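Cleavage stimulation factor 77 (Encephalitozoon cuniculi, PDB 2UY1) probably takes part in processing the 3' ends of pre-mRNA as a homodimeric scaffold subunit of the cleavage stimulation factor, with a likely role in mRNA binding. Local coordinates at residues Tyr112-Leu116 with Leu126-Phe130; Tyr71-Leu75 with Leu87-Tyr91. Residue numbers count along the deposited sequence, not the author numbering.

Contact 1: residues Tyr112-Leu116 with Leu126-Phe130; sequences YMRAL and LWKDF
The backbones of Tyr112-Leu116 and Leu126-Phe130 run in roughly opposed, strongly inclined directions: the CA of Tyr112 lies 6.0 Å from that of Phe130, and at the other end the CA of Leu116 is 7.1 Å from that of Trp127. Segment 112-116 coils through one irregular turn, loosened at Arg114 (phi/psi -118/17°) and spanned by a weak hydrogen bond from Leu116 N to Tyr112 O at 3.4 Å. Segment 126-130 starts on helix 124-127, and Phe130 N is hydrogen-bonded to Leu126 O at 2.8 Å. No hydrogen bond links the two segments, so side-chain packing, burying 415 Å², joins them. Tyr112, chi1 m, lays a ring face under the backbone of Phe130: Phe130 CA sits 4.0 Å from the Tyr112 ring centroid, 12° off its normal, a CH-pi contact. Both sequence and topology are consistent with a junction between successive HAT (half-a-TPR) repeats, Leu126-Phe130 carrying the tryptophan and aromatic pattern of a first repeat helix. Phe130, chi1 t, turns its own ring face to Leu116, whose CD1 lies 3.9 Å from the Phe130 centroid in a second CH-pi contact. Met113 adds an oblique Met-aromatic contact, its SD 3.8 Å from Phe130 CZ. Towards the other end, Leu116 CD2 meets the edge of the Trp127 ring, 3.6 Å from Trp127 CE3; the indole also stacks on Phe153 of helix 150-167. Ala115 CB packs 3.9 Å from Leu126 CD2, and Tyr112 CD2 lies 4.4 Å from Leu126 CG.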
ATOM      1  N   TYR B 112      36.828  41.492  25.443  1.00 59.50           N
ATOM      2  CA  TYR B 112      35.382  41.587  25.648  1.00 58.76           C
ATOM      3  C   TYR B 112      34.653  41.793  24.345  1.00 58.00           C
ATOM      4  O   TYR B 112      33.473  41.483  24.247  1.00 58.17           O
ATOM      5  CB  TYR B 112      35.029  42.762  26.560  1.00 58.63           C
ATOM      6  CG  TYR B 112      35.171  42.523  28.046  1.00 58.58           C
ATOM      7  CD1 TYR B 112      36.149  43.185  28.762  1.00 58.23           C
ATOM      8  CD2 TYR B 112      34.317  41.661  28.737  1.00 57.89           C
ATOM      9  CE1 TYR B 112      36.301  42.996  30.116  1.00 59.46           C
ATOM     10  CE2 TYR B 112      34.462  41.461  30.104  1.00 57.95           C
ATOM     11  CZ  TYR B 112      35.470  42.138  30.788  1.00 59.03           C
ATOM     12  OH  TYR B 112      35.684  42.000  32.147  1.00 58.73           O
ATOM     13  N   MET B 113      35.399  42.212  23.283  1.00 57.29           N
ATOM     14  CA  MET B 113      34.777  42.769  22.088  1.00 56.66           C
ATOM     15  C   MET B 113      34.192  41.669  21.207  1.00 56.42           C
ATOM     16  O   MET B 113      33.065  41.781  20.726  1.00 56.45           O
ATOM     17  CB  MET B 113      35.789  43.597  21.292  1.00 56.84           C
ATOM     18  CG  MET B 113      35.569  45.097  21.379  1.00 55.96           C
ATOM     19  SD  MET B 113      33.836  45.533  21.621  1.00 55.05           S
ATOM     20  CE  MET B 113      33.327  45.845  19.932  1.00 58.08           C
ATOM     21  N   ARG B 114      34.966  40.609  21.000  1.00 55.82           N
ATOM     22  CA  ARG B 114      34.622  39.590  20.016  1.00 55.62           C
ATOM     23  C   ARG B 114      34.409  38.233  20.680  1.00 53.65           C
ATOM     24  O   ARG B 114      34.416  37.198  20.013  1.00 53.60           O
ATOM     25  CB  ARG B 114      35.713  39.487  18.948  1.00 55.89           C
ATOM     26  CG  ARG B 114      35.948  40.775  18.175  1.00 57.72           C
ATOM     27  CD  ARG B 114      36.629  40.504  16.845  1.00 58.37           C
ATOM     28  NE  ARG B 114      38.084  40.534  16.960  1.00 63.99           N
ATOM     29  CZ  ARG B 114      38.917  40.440  15.928  1.00 67.05           C
ATOM     30  NH1 ARG B 114      38.440  40.310  14.698  1.00 67.53           N
ATOM     31  NH2 ARG B 114      40.228  40.475  16.125  1.00 66.31           N
ATOM     32  N   ALA B 115      34.220  38.246  21.995  1.00 51.58           N
ATOM     33  CA  ALA B 115      33.289  37.331  22.644  1.00 49.43           C
ATOM     34  C   ALA B 115      31.848  37.803  22.482  1.00 48.92           C
ATOM     35  O   ALA B 115      30.975  37.035  22.079  1.00 48.20           O
ATOM     36  CB  ALA B 115      33.637  37.177  24.117  1.00 48.91           C
ATOM     37  N   LEU B 116      31.606  39.070  22.801  1.00 47.58           N
ATOM     38  CA  LEU B 116      30.337  39.709  22.486  1.00 46.92           C
ATOM     39  C   LEU B 116      29.836  39.430  21.049  1.00 47.28           C
ATOM     40  O   LEU B 116      28.639  39.520  20.783  1.00 47.75           O
ATOM     41  CB  LEU B 116      30.426  41.222  22.775  1.00 46.39           C
ATOM     42  CG  LEU B 116      30.230  41.635  24.244  1.00 45.55           C
ATOM     43  CD1 LEU B 116      30.702  43.048  24.535  1.00 44.72           C
ATOM     44  CD2 LEU B 116      28.794  41.499  24.638  1.00 45.68           C
ATOM     45  N   LEU B 126      28.673  39.080  30.556  1.00 52.55           N
ATOM     46  CA  LEU B 126      29.916  39.547  29.944  1.00 52.13           C
ATOM     47  C   LEU B 126      29.708  40.971  29.412  1.00 51.92           C
ATOM     48  O   LEU B 126      30.633  41.801  29.440  1.00 51.88           O
ATOM     49  CB  LEU B 126      30.320  38.622  28.787  1.00 52.12           C
ATOM     50  CG  LEU B 126      31.728  38.057  28.615  1.00 51.54           C
ATOM     51  CD1 LEU B 126      32.237  37.360  29.868  1.00 53.47           C
ATOM     52  CD2 LEU B 126      31.719  37.072  27.454  1.00 52.40           C
ATOM     53  N   TRP B 127      28.500  41.238  28.924  1.00 51.03           N
ATOM     54  CA  TRP B 127      28.074  42.588  28.602  1.00 51.29           C
ATOM     55  C   TRP B 127      28.055  43.438  29.868  1.00 52.39           C
ATOM     56  O   TRP B 127      28.767  44.437  29.942  1.00 52.34           O
ATOM     57  CB  TRP B 127      26.703  42.592  27.920  1.00 49.63           C
ATOM     58  CG  TRP B 127      26.186  43.947  27.587  1.00 48.78           C
ATOM     59  CD1 TRP B 127      25.163  44.609  28.205  1.00 47.47           C
ATOM     60  CD2 TRP B 127      26.654  44.822  26.545  1.00 47.73           C
ATOM     61  NE1 TRP B 127      24.961  45.830  27.615  1.00 45.27           N
ATOM     62  CE2 TRP B 127      25.861  45.989  26.595  1.00 46.94           C
ATOM     63  CE3 TRP B 127      27.665  44.733  25.577  1.00 47.85           C
ATOM     64  CZ2 TRP B 127      26.048  47.062  25.712  1.00 47.11           C
ATOM     65  CZ3 TRP B 127      27.845  45.792  24.700  1.00 47.78           C
ATOM     66  CH2 TRP B 127      27.041  46.945  24.776  1.00 47.78           C
ATOM     67  N   LYS B 128      27.273  43.021  30.869  1.00 53.75           N
ATOM     68  CA  LYS B 128      27.216  43.715  32.151  1.00 55.18           C
ATOM     69  C   LYS B 128      28.618  44.070  32.664  1.00 56.16           C
ATOM     70  O   LYS B 128      28.826  45.148  33.244  1.00 57.06           O
ATOM     71  CB  LYS B 128      26.452  42.900  33.206  1.00 55.63           C
ATOM     72  CG  LYS B 128      24.937  42.773  32.970  1.00 56.67           C
ATOM     73  CD  LYS B 128      24.150  44.018  33.417  1.00 58.50           C
ATOM     74  CE  LYS B 128      22.759  43.637  33.928  1.00 59.52           C
ATOM     75  NZ  LYS B 128      22.790  42.722  35.133  1.00 60.09           N
ATOM     76  N   ASP B 129      29.581  43.183  32.421  1.00 56.46           N
ATOM     77  CA  ASP B 129      30.964  43.409  32.851  1.00 56.46           C
ATOM     78  C   ASP B 129      31.837  44.248  31.874  1.00 55.95           C
ATOM     79  O   ASP B 129      32.767  44.928  32.327  1.00 56.56           O
ATOM     80  CB  ASP B 129      31.626  42.086  33.238  1.00 56.61           C
ATOM     81  CG  ASP B 129      30.812  41.303  34.263  1.00 58.99           C
ATOM     82  OD1 ASP B 129      31.423  40.613  35.107  1.00 60.11           O
ATOM     83  OD2 ASP B 129      29.553  41.366  34.236  1.00 62.07           O
ATOM     84  N   PHE B 130      31.524  44.231  30.572  1.00 54.91           N
ATOM     85  CA  PHE B 130      32.269  44.974  29.536  1.00 54.29           C
ATOM     86  C   PHE B 130      32.134  46.508  29.624  1.00 54.19           C
ATOM     87  O   PHE B 130      31.366  47.052  30.425  1.00 53.58           O
ATOM     88  CB  PHE B 130      31.881  44.451  28.130  1.00 54.50           C
ATOM     89  CG  PHE B 130      32.178  45.408  26.988  1.00 54.20           C
ATOM     90  CD1 PHE B 130      33.466  45.536  26.468  1.00 54.33           C
ATOM     91  CD2 PHE B 130      31.150  46.161  26.406  1.00 54.23           C
ATOM     92  CE1 PHE B 130      33.731  46.413  25.408  1.00 54.25           C
ATOM     93  CE2 PHE B 130      31.408  47.046  25.344  1.00 52.38           C
ATOM     94  CZ  PHE B 130      32.693  47.169  24.844  1.00 53.86           C
TER

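Contact 2: residues Tyr71-Leu75 with Leu87-Tyr91; sequences YEFTL and LFKEY. Unlike the reference sequence in segment 87-91: Phe88 (reference Tyr).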
ATOM      1  N   TYR B  71      45.624  31.036  27.018  1.00 48.29           N
ATOM      2  CA  TYR B  71      44.170  31.172  26.905  1.00 46.68           C
ATOM      3  C   TYR B  71      43.824  31.705  25.538  1.00 45.92           C
ATOM      4  O   TYR B  71      42.751  31.429  25.011  1.00 46.67           O
ATOM      5  CB  TYR B  71      43.613  32.118  27.962  1.00 46.68           C
ATOM      6  CG  TYR B  71      43.408  31.486  29.308  1.00 44.54           C
ATOM      7  CD1 TYR B  71      42.167  30.986  29.673  1.00 43.34           C
ATOM      8  CD2 TYR B  71      44.465  31.371  30.208  1.00 44.93           C
ATOM      9  CE1 TYR B  71      41.966  30.406  30.897  1.00 43.12           C
ATOM     10  CE2 TYR B  71      44.286  30.793  31.452  1.00 43.04           C
ATOM     11  CZ  TYR B  71      43.030  30.315  31.788  1.00 44.72           C
ATOM     12  OH  TYR B  71      42.839  29.746  33.016  1.00 46.48           O
ATOM     13  N   GLU B  72      44.734  32.501  24.991  1.00 44.99           N
ATOM     14  CA  GLU B  72      44.700  32.931  23.588  1.00 43.70           C
ATOM     15  C   GLU B  72      44.848  31.770  22.619  1.00 41.77           C
ATOM     16  O   GLU B  72      44.173  31.754  21.613  1.00 40.96           O
ATOM     17  CB  GLU B  72      45.825  33.939  23.301  1.00 43.97           C
ATOM     18  CG  GLU B  72      45.788  35.221  24.158  1.00 44.37           C
ATOM     19  CD  GLU B  72      46.727  36.298  23.639  1.00 44.88           C
ATOM     20  OE1 GLU B  72      47.904  35.970  23.336  1.00 45.81           O
ATOM     21  OE2 GLU B  72      46.285  37.479  23.555  1.00 45.33           O
ATOM     22  N   PHE B  73      45.779  30.847  22.914  1.00 40.44           N
ATOM     23  CA  PHE B  73      46.000  29.597  22.126  1.00 39.63           C
ATOM     24  C   PHE B  73      44.767  28.676  22.128  1.00 38.44           C
ATOM     25  O   PHE B  73      44.388  28.161  21.075  1.00 39.17           O
ATOM     26  CB  PHE B  73      47.311  28.898  22.558  1.00 40.28           C
ATOM     27  CG  PHE B  73      47.590  27.561  21.875  1.00 39.96           C
ATOM     28  CD1 PHE B  73      47.812  27.476  20.491  1.00 40.89           C
ATOM     29  CD2 PHE B  73      47.692  26.384  22.650  1.00 43.07           C
ATOM     30  CE1 PHE B  73      48.068  26.235  19.856  1.00 40.35           C
ATOM     31  CE2 PHE B  73      47.950  25.139  22.046  1.00 43.10           C
ATOM     32  CZ  PHE B  73      48.145  25.067  20.625  1.00 43.20           C
ATOM     33  N   THR B  74      44.131  28.532  23.294  1.00 37.23           N
ATOM     34  CA  THR B  74      42.852  27.836  23.477  1.00 36.71           C
ATOM     35  C   THR B  74      41.659  28.554  22.786  1.00 36.54           C
ATOM     36  O   THR B  74      40.875  27.908  22.087  1.00 35.22           O
ATOM     37  CB  THR B  74      42.574  27.572  25.018  1.00 37.51           C
ATOM     38  OG1 THR B  74      43.697  26.898  25.611  1.00 36.88           O
ATOM     39  CG2 THR B  74      41.318  26.756  25.262  1.00 36.44           C
ATOM     40  N   LEU B  75      41.550  29.877  22.967  1.00 35.90           N
ATOM     41  CA  LEU B  75      40.597  30.697  22.221  1.00 36.61           C
ATOM     42  C   LEU B  75      40.779  30.658  20.723  1.00 36.42           C
ATOM     43  O   LEU B  75      39.821  30.871  20.005  1.00 37.72           O
ATOM     44  CB  LEU B  75      40.542  32.146  22.717  1.00 36.77           C
ATOM     45  CG  LEU B  75      39.892  32.426  24.086  1.00 37.24           C
ATOM     46  CD1 LEU B  75      40.130  33.875  24.490  1.00 39.28           C
ATOM     47  CD2 LEU B  75      38.417  32.139  24.144  1.00 35.25           C
ATOM     48  N   LEU B  87      35.973  30.309  29.804  1.00 42.33           N
ATOM     49  CA  LEU B  87      37.238  30.493  29.107  1.00 42.26           C
ATOM     50  C   LEU B  87      37.466  31.978  28.774  1.00 42.39           C
ATOM     51  O   LEU B  87      38.553  32.473  29.006  1.00 41.87           O
ATOM     52  CB  LEU B  87      37.324  29.605  27.857  1.00 42.09           C
ATOM     53  CG  LEU B  87      38.575  29.671  26.970  1.00 42.36           C
ATOM     54  CD1 LEU B  87      39.840  29.154  27.694  1.00 42.25           C
ATOM     55  CD2 LEU B  87      38.315  28.889  25.715  1.00 42.33           C
ATOM     56  N   PHE B  88      36.435  32.674  28.255  1.00 42.65           N
ATOM     57  CA  PHE B  88      36.550  34.099  27.933  1.00 43.19           C
ATOM     58  C   PHE B  88      36.771  34.866  29.241  1.00 44.64           C
ATOM     59  O   PHE B  88      37.712  35.653  29.335  1.00 45.13           O
ATOM     60  CB  PHE B  88      35.371  34.625  27.095  1.00 41.35           C
ATOM     61  CG  PHE B  88      35.604  34.571  25.569  1.00 39.84           C
ATOM     62  CD1 PHE B  88      34.882  33.699  24.766  1.00 37.40           C
ATOM     63  CD2 PHE B  88      36.554  35.394  24.946  1.00 38.23           C
ATOM     64  CE1 PHE B  88      35.061  33.658  23.353  1.00 37.64           C
ATOM     65  CE2 PHE B  88      36.762  35.349  23.536  1.00 38.92           C
ATOM     66  CZ  PHE B  88      35.995  34.489  22.730  1.00 36.50           C
ATOM     67  N   LYS B  89      35.963  34.560  30.262  1.00 46.65           N
ATOM     68  CA  LYS B  89      36.112  35.110  31.631  1.00 48.10           C
ATOM     69  C   LYS B  89      37.536  35.003  32.190  1.00 48.28           C
ATOM     70  O   LYS B  89      38.130  36.019  32.552  1.00 49.22           O
ATOM     71  CB  LYS B  89      35.081  34.486  32.613  1.00 48.56           C
ATOM     72  CG  LYS B  89      35.196  34.945  34.088  1.00 48.09           C
ATOM     73  CD  LYS B  89      34.019  34.441  34.914  1.00 49.33           C
ATOM     74  CE  LYS B  89      33.952  35.105  36.301  1.00 52.51           C
ATOM     75  NZ  LYS B  89      32.957  36.249  36.421  1.00 53.56           N
ATOM     76  N   GLU B  90      38.081  33.793  32.268  1.00 48.31           N
ATOM     77  CA  GLU B  90      39.407  33.592  32.852  1.00 48.47           C
ATOM     78  C   GLU B  90      40.529  34.343  32.096  1.00 48.27           C
ATOM     79  O   GLU B  90      41.492  34.799  32.693  1.00 48.11           O
ATOM     80  CB  GLU B  90      39.746  32.104  32.923  1.00 48.43           C
ATOM     81  CG  GLU B  90      39.015  31.342  33.996  1.00 48.84           C
ATOM     82  CD  GLU B  90      38.947  29.851  33.718  1.00 50.04           C
ATOM     83  OE1 GLU B  90      37.847  29.290  33.897  1.00 52.34           O
ATOM     84  OE2 GLU B  90      39.974  29.240  33.317  1.00 48.95           O
ATOM     85  N   TYR B  91      40.392  34.457  30.785  1.00 47.98           N
ATOM     86  CA  TYR B  91      41.400  35.088  29.937  1.00 47.64           C
ATOM     87  C   TYR B  91      41.666  36.581  30.238  1.00 47.83           C
ATOM     88  O   TYR B  91      40.777  37.330  30.670  1.00 48.22           O
ATOM     89  CB  TYR B  91      40.990  34.884  28.490  1.00 47.32           C
ATOM     90  CG  TYR B  91      41.716  35.710  27.474  1.00 47.44           C
ATOM     91  CD1 TYR B  91      43.116  35.753  27.446  1.00 48.10           C
ATOM     92  CD2 TYR B  91      41.010  36.412  26.495  1.00 47.86           C
ATOM     93  CE1 TYR B  91      43.789  36.498  26.491  1.00 47.71           C
ATOM     94  CE2 TYR B  91      41.679  37.155  25.514  1.00 46.20           C
ATOM     95  CZ  TYR B  91      43.070  37.198  25.524  1.00 47.22           C
ATOM     96  OH  TYR B  91      43.753  37.928  24.569  1.00 46.41           O
TER
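A roughly antiparallel, inclined helix-helix packing joins helix 69-78 to helix 85-90, and the sequence pattern and fold suggest the junction between two consecutive HAT repeats: the second helix of one repeat against the first of the next. The backbones come nearest at Tyr71 and Tyr91, CA to CA 5.7 Å, and 500 Å² is buried. The apolar centre comprises Tyr71, Leu75, Leu87 and the ring of Tyr91: Leu75 CD2 is 3.6 Å from Leu87 CD2 and Leu75 CD1 3.4 Å from Tyr91 CD2; Tyr71 CD1 is also 3.6 Å from Leu87 CD1, and Tyr71 CB 3.7 Å from Tyr91 CD1. Helix 47-57 covers part of this core through Met51 on Leu87 and Ile54 on Tyr71. Leu75 CD2 further lies squarely over the Phe88 ring, 3.5 Å from the centroid and 7° off the normal, a CH-pi contact. Each tyrosine hydroxyl reaches out to a peripheral glutamate: Tyr71 OH donates to Glu90 OE2 at 2.9 Å, and Tyr91 OH to Glu72 OE2 at 2.8 Å.

How the contacts relate
Along the chain the two contacts follow in series, 71-75/87-91 closing before 112-116/126-130 opens, and their centres lie 13 Å apart. They appear to be the same repeat junction used twice: Tyr71, Leu75, Leu87, Phe88 and Tyr91 occupy the places of Tyr112, Leu116, Leu126, Trp127 and Phe130, with closest CA spacings of 5.7 and 6.0 Å. Phe88, a tyrosine in the reference sequence, connects the layers. Its ring receives Leu75 CD2 on one face and Ala115 on the opposite face, Ala115 CB lying 3.5 Å from Phe88 CD2. Helix 69-78, helix 85-90, segment 112-116 and helix 124-127 follow one another as layers, consistent with a HAT-repeat solenoid.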